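Putative LacI-family transcriptional regulator (Bacteroides fragilis, PDB 3GBV) probably regulates transcription as a LacI-family regulator, its periplasmic-binding-protein-like domain presumably sensing a small-molecule effector. Local coordinates at residues A[135-141]-A[201-207]. Numbering follows the deposited sequence.
Sequences DREIVIF and VKHGITF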
ATOM      1  N   ASP A 135      20.249 -17.371  -6.711  1.00 57.40           N
ATOM      2  CA  ASP A 135      19.854 -18.592  -6.014  1.00 56.33           C
ATOM      3  C   ASP A 135      19.496 -19.678  -7.023  1.00 54.45           C
ATOM      4  O   ASP A 135      18.722 -19.448  -7.950  1.00 53.97           O
ATOM      5  CB  ASP A 135      18.645 -18.307  -5.120  1.00 58.62           C
ATOM      6  CG  ASP A 135      18.997 -18.287  -3.649  1.00 59.32           C
ATOM      7  OD1 ASP A 135      19.078 -19.377  -3.043  1.00 62.53           O
ATOM      8  OD2 ASP A 135      19.200 -17.185  -3.102  1.00 58.33           O
ATOM      9  N   ARG A 136      20.053 -20.866  -6.838  1.00 51.92           N
ATOM     10  CA  ARG A 136      19.787 -21.958  -7.757  1.00 50.20           C
ATOM     11  C   ARG A 136      18.384 -22.539  -7.562  1.00 47.87           C
ATOM     12  O   ARG A 136      17.786 -23.077  -8.499  1.00 46.72           O
ATOM     13  CB  ARG A 136      20.850 -23.049  -7.584  1.00 51.71           C
ATOM     14  CG  ARG A 136      22.275 -22.600  -7.931  1.00 54.71           C
ATOM     15  CD  ARG A 136      22.530 -22.549  -9.442  1.00 57.07           C
ATOM     16  NE  ARG A 136      21.780 -21.499 -10.139  1.00 60.14           N
ATOM     17  CZ  ARG A 136      22.160 -20.223 -10.244  1.00 59.74           C
ATOM     18  NH1 ARG A 136      23.292 -19.804  -9.693  1.00 59.99           N
ATOM     19  NH2 ARG A 136      21.401 -19.360 -10.909  1.00 59.46           N
ATOM     20  N   GLU A 137      17.858 -22.422  -6.349  1.00 44.45           N
ATOM     21  CA  GLU A 137      16.529 -22.947  -6.066  1.00 42.96           C
ATOM     22  C   GLU A 137      15.771 -22.084  -5.079  1.00 39.76           C
ATOM     23  O   GLU A 137      16.358 -21.321  -4.318  1.00 39.72           O
ATOM     24  CB  GLU A 137      16.613 -24.355  -5.469  1.00 44.84           C
ATOM     25  CG  GLU A 137      17.311 -25.389  -6.311  1.00 47.13           C
ATOM     26  CD  GLU A 137      17.445 -26.713  -5.581  1.00 48.55           C
ATOM     27  OE1 GLU A 137      18.148 -26.755  -4.549  1.00 49.13           O
ATOM     28  OE2 GLU A 137      16.847 -27.712  -6.032  1.00 48.71           O
ATOM     29  N   ILE A 138      14.453 -22.229  -5.099  1.00 36.56           N
ATOM     30  CA  ILE A 138      13.574 -21.525  -4.176  1.00 34.71           C
ATOM     31  C   ILE A 138      12.473 -22.527  -3.892  1.00 33.51           C
ATOM     32  O   ILE A 138      12.346 -23.535  -4.599  1.00 33.29           O
ATOM     33  CB  ILE A 138      12.997 -20.219  -4.793  1.00 35.27           C
ATOM     34  CG1 ILE A 138      12.242 -20.511  -6.095  1.00 34.99           C
ATOM     35  CG2 ILE A 138      14.125 -19.238  -5.062  1.00 34.88           C
ATOM     36  CD1 ILE A 138      10.786 -20.912  -5.903  1.00 33.82           C
ATOM     37  N   VAL A 139      11.681 -22.288  -2.860  1.00 31.65           N
ATOM     38  CA  VAL A 139      10.628 -23.234  -2.549  1.00 30.47           C
ATOM     39  C   VAL A 139       9.297 -22.584  -2.240  1.00 29.92           C
ATOM     40  O   VAL A 139       9.233 -21.521  -1.626  1.00 30.43           O
ATOM     41  CB  VAL A 139      11.028 -24.136  -1.361  1.00 29.53           C
ATOM     42  CG1 VAL A 139      11.335 -23.281  -0.140  1.00 29.53           C
ATOM     43  CG2 VAL A 139       9.913 -25.135  -1.062  1.00 28.66           C
ATOM     44  N   ILE A 140       8.236 -23.237  -2.694  1.00 29.76           N
ATOM     45  CA  ILE A 140       6.878 -22.790  -2.444  1.00 29.24           C
ATOM     46  C   ILE A 140       6.376 -23.628  -1.275  1.00 29.97           C
ATOM     47  O   ILE A 140       6.487 -24.855  -1.303  1.00 29.26           O
ATOM     48  CB  ILE A 140       5.949 -23.075  -3.639  1.00 29.05           C
ATOM     49  CG1 ILE A 140       6.391 -22.270  -4.860  1.00 26.94           C
ATOM     50  CG2 ILE A 140       4.508 -22.763  -3.245  1.00 27.58           C
ATOM     51  CD1 ILE A 140       5.676 -22.653  -6.124  1.00 29.10           C
ATOM     52  N   PHE A 141       5.832 -22.971  -0.256  1.00 29.78           N
ATOM     53  CA  PHE A 141       5.294 -23.663   0.906  1.00 30.62           C
ATOM     54  C   PHE A 141       3.772 -23.698   0.812  1.00 31.77           C
ATOM     55  O   PHE A 141       3.128 -22.664   0.576  1.00 31.73           O
ATOM     56  CB  PHE A 141       5.690 -22.939   2.194  1.00 30.31           C
ATOM     57  CG  PHE A 141       7.152 -23.018   2.516  1.00 32.51           C
ATOM     58  CD1 PHE A 141       7.700 -24.186   3.051  1.00 33.56           C
ATOM     59  CD2 PHE A 141       7.987 -21.927   2.284  1.00 32.32           C
ATOM     60  CE1 PHE A 141       9.064 -24.267   3.350  1.00 32.07           C
ATOM     61  CE2 PHE A 141       9.349 -21.996   2.578  1.00 30.85           C
ATOM     62  CZ  PHE A 141       9.888 -23.167   3.112  1.00 31.77           C
ATOM     63  N   VAL A 201      18.782 -24.441   0.071  1.00 45.55           N
ATOM     64  CA  VAL A 201      17.690 -23.512  -0.224  1.00 45.26           C
ATOM     65  C   VAL A 201      17.677 -22.362   0.797  1.00 44.48           C
ATOM     66  O   VAL A 201      17.674 -22.593   2.007  1.00 44.41           O
ATOM     67  CB  VAL A 201      16.320 -24.250  -0.224  1.00 44.91           C
ATOM     68  CG1 VAL A 201      16.047 -24.849   1.137  1.00 46.97           C
ATOM     69  CG2 VAL A 201      15.199 -23.295  -0.615  1.00 44.66           C
ATOM     70  N   LYS A 202      17.674 -21.123   0.304  1.00 43.59           N
ATOM     71  CA  LYS A 202      17.696 -19.954   1.186  1.00 42.54           C
ATOM     72  C   LYS A 202      16.479 -19.025   1.105  1.00 40.62           C
ATOM     73  O   LYS A 202      16.275 -18.185   1.988  1.00 39.23           O
ATOM     74  CB  LYS A 202      18.970 -19.146   0.925  1.00 43.72           C
ATOM     75  CG  LYS A 202      20.242 -19.971   1.075  1.00 46.66           C
ATOM     76  CD  LYS A 202      21.470 -19.264   0.521  1.00 46.92           C
ATOM     77  CE  LYS A 202      22.089 -18.326   1.533  1.00 50.77           C
ATOM     78  NZ  LYS A 202      21.123 -17.300   2.018  1.00 52.56           N
ATOM     79  N   HIS A 203      15.674 -19.163   0.057  1.00 38.55           N
ATOM     80  CA  HIS A 203      14.495 -18.317  -0.085  1.00 36.32           C
ATOM     81  C   HIS A 203      13.224 -19.100  -0.396  1.00 34.30           C
ATOM     82  O   HIS A 203      13.260 -20.085  -1.136  1.00 32.61           O
ATOM     83  CB  HIS A 203      14.750 -17.255  -1.151  1.00 36.18           C
ATOM     84  CG  HIS A 203      15.816 -16.279  -0.767  1.00 37.15           C
ATOM     85  ND1 HIS A 203      17.070 -16.282  -1.340  1.00 37.11           N
ATOM     86  CD2 HIS A 203      15.830 -15.301   0.168  1.00 36.93           C
ATOM     87  CE1 HIS A 203      17.810 -15.345  -0.772  1.00 37.41           C
ATOM     88  NE2 HIS A 203      17.083 -14.736   0.147  1.00 37.31           N
ATOM     89  N   GLY A 204      12.106 -18.659   0.177  1.00 31.98           N
ATOM     90  CA  GLY A 204      10.844 -19.345  -0.041  1.00 29.37           C
ATOM     91  C   GLY A 204       9.637 -18.428  -0.069  1.00 28.12           C
ATOM     92  O   GLY A 204       9.751 -17.234   0.192  1.00 27.83           O
ATOM     93  N   ILE A 205       8.474 -19.001  -0.368  1.00 25.92           N
ATOM     94  CA  ILE A 205       7.241 -18.236  -0.458  1.00 24.06           C
ATOM     95  C   ILE A 205       6.029 -19.137  -0.258  1.00 23.97           C
ATOM     96  O   ILE A 205       6.079 -20.327  -0.565  1.00 23.82           O
ATOM     97  CB  ILE A 205       7.131 -17.550  -1.854  1.00 24.06           C
ATOM     98  CG1 ILE A 205       5.837 -16.742  -1.963  1.00 23.80           C
ATOM     99  CG2 ILE A 205       7.162 -18.609  -2.967  1.00 21.62           C
ATOM    100  CD1 ILE A 205       5.770 -15.898  -3.224  1.00 24.72           C
ATOM    101  N   THR A 206       4.953 -18.567   0.282  1.00 21.97           N
ATOM    102  CA  THR A 206       3.699 -19.282   0.474  1.00 21.69           C
ATOM    103  C   THR A 206       2.572 -18.384  -0.051  1.00 22.43           C
ATOM    104  O   THR A 206       2.680 -17.155  -0.010  1.00 20.41           O
ATOM    105  CB  THR A 206       3.427 -19.609   1.961  1.00 21.55           C
ATOM    106  OG1 THR A 206       2.288 -20.476   2.043  1.00 21.27           O
ATOM    107  CG2 THR A 206       3.130 -18.348   2.757  1.00 17.76           C
ATOM    108  N   PHE A 207       1.493 -18.985  -0.539  1.00 22.99           N
ATOM    109  CA  PHE A 207       0.381 -18.200  -1.071  1.00 23.81           C
ATOM    110  C   PHE A 207      -0.844 -18.224  -0.184  1.00 25.12           C
ATOM    111  O   PHE A 207      -1.854 -17.606  -0.505  1.00 24.18           O
ATOM    112  CB  PHE A 207       0.029 -18.672  -2.484  1.00 23.18           C
ATOM    113  CG  PHE A 207       1.150 -18.509  -3.450  1.00 23.22           C
ATOM    114  CD1 PHE A 207       1.574 -17.241  -3.830  1.00 22.75           C
ATOM    115  CD2 PHE A 207       1.835 -19.620  -3.928  1.00 23.08           C
ATOM    116  CE1 PHE A 207       2.675 -17.083  -4.672  1.00 25.04           C
ATOM    117  CE2 PHE A 207       2.933 -19.475  -4.766  1.00 24.51           C
ATOM    118  CZ  PHE A 207       3.358 -18.205  -5.142  1.00 23.22           C
TER
HETATM  119  O   HOH W   1       1.153 -21.718  -1.040  1.00 21.61           O
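Two groups grip F141 O: the hydroxyl T206 OG1 donates to it at 2.8 Å from above the carbonyl plane (43° out of it), and a water donates to it while accepting from F207 N. The threonine reaches it because OG1 stands anti to its own backbone N (chi1 -172°). The water thus spans F141 O and F207 N, which are 4.2 Å apart. Upstream the strands pair in parallel: V139 N donates to H203 O, V139 O accepts from I205 N at 2.9 Å, and F141 N reaches I205 O at 2.7 Å. On one face the ring of F141 extends beside G204, CE2 lying 4.0 Å from G204 CA, where the glycine has no side chain to obstruct it; V139 CG1 meets V201 CG2 nearby. On the other, I140 and I205 run side by side, and I140 CG2 approaches F207 CE2 at 4.0 Å. Ahead of strand 137-144, D135 OD2 accepts from H203 ND1 (2.9 Å), in the ring plane but well above the carboxylate plane. Strand 137-144 lies between 173-180 and 203-206, both parallel to it, inside the largely parallel sheet of one lobe of a two-lobed periplasmic-binding-protein fold, as in LacI-family regulators.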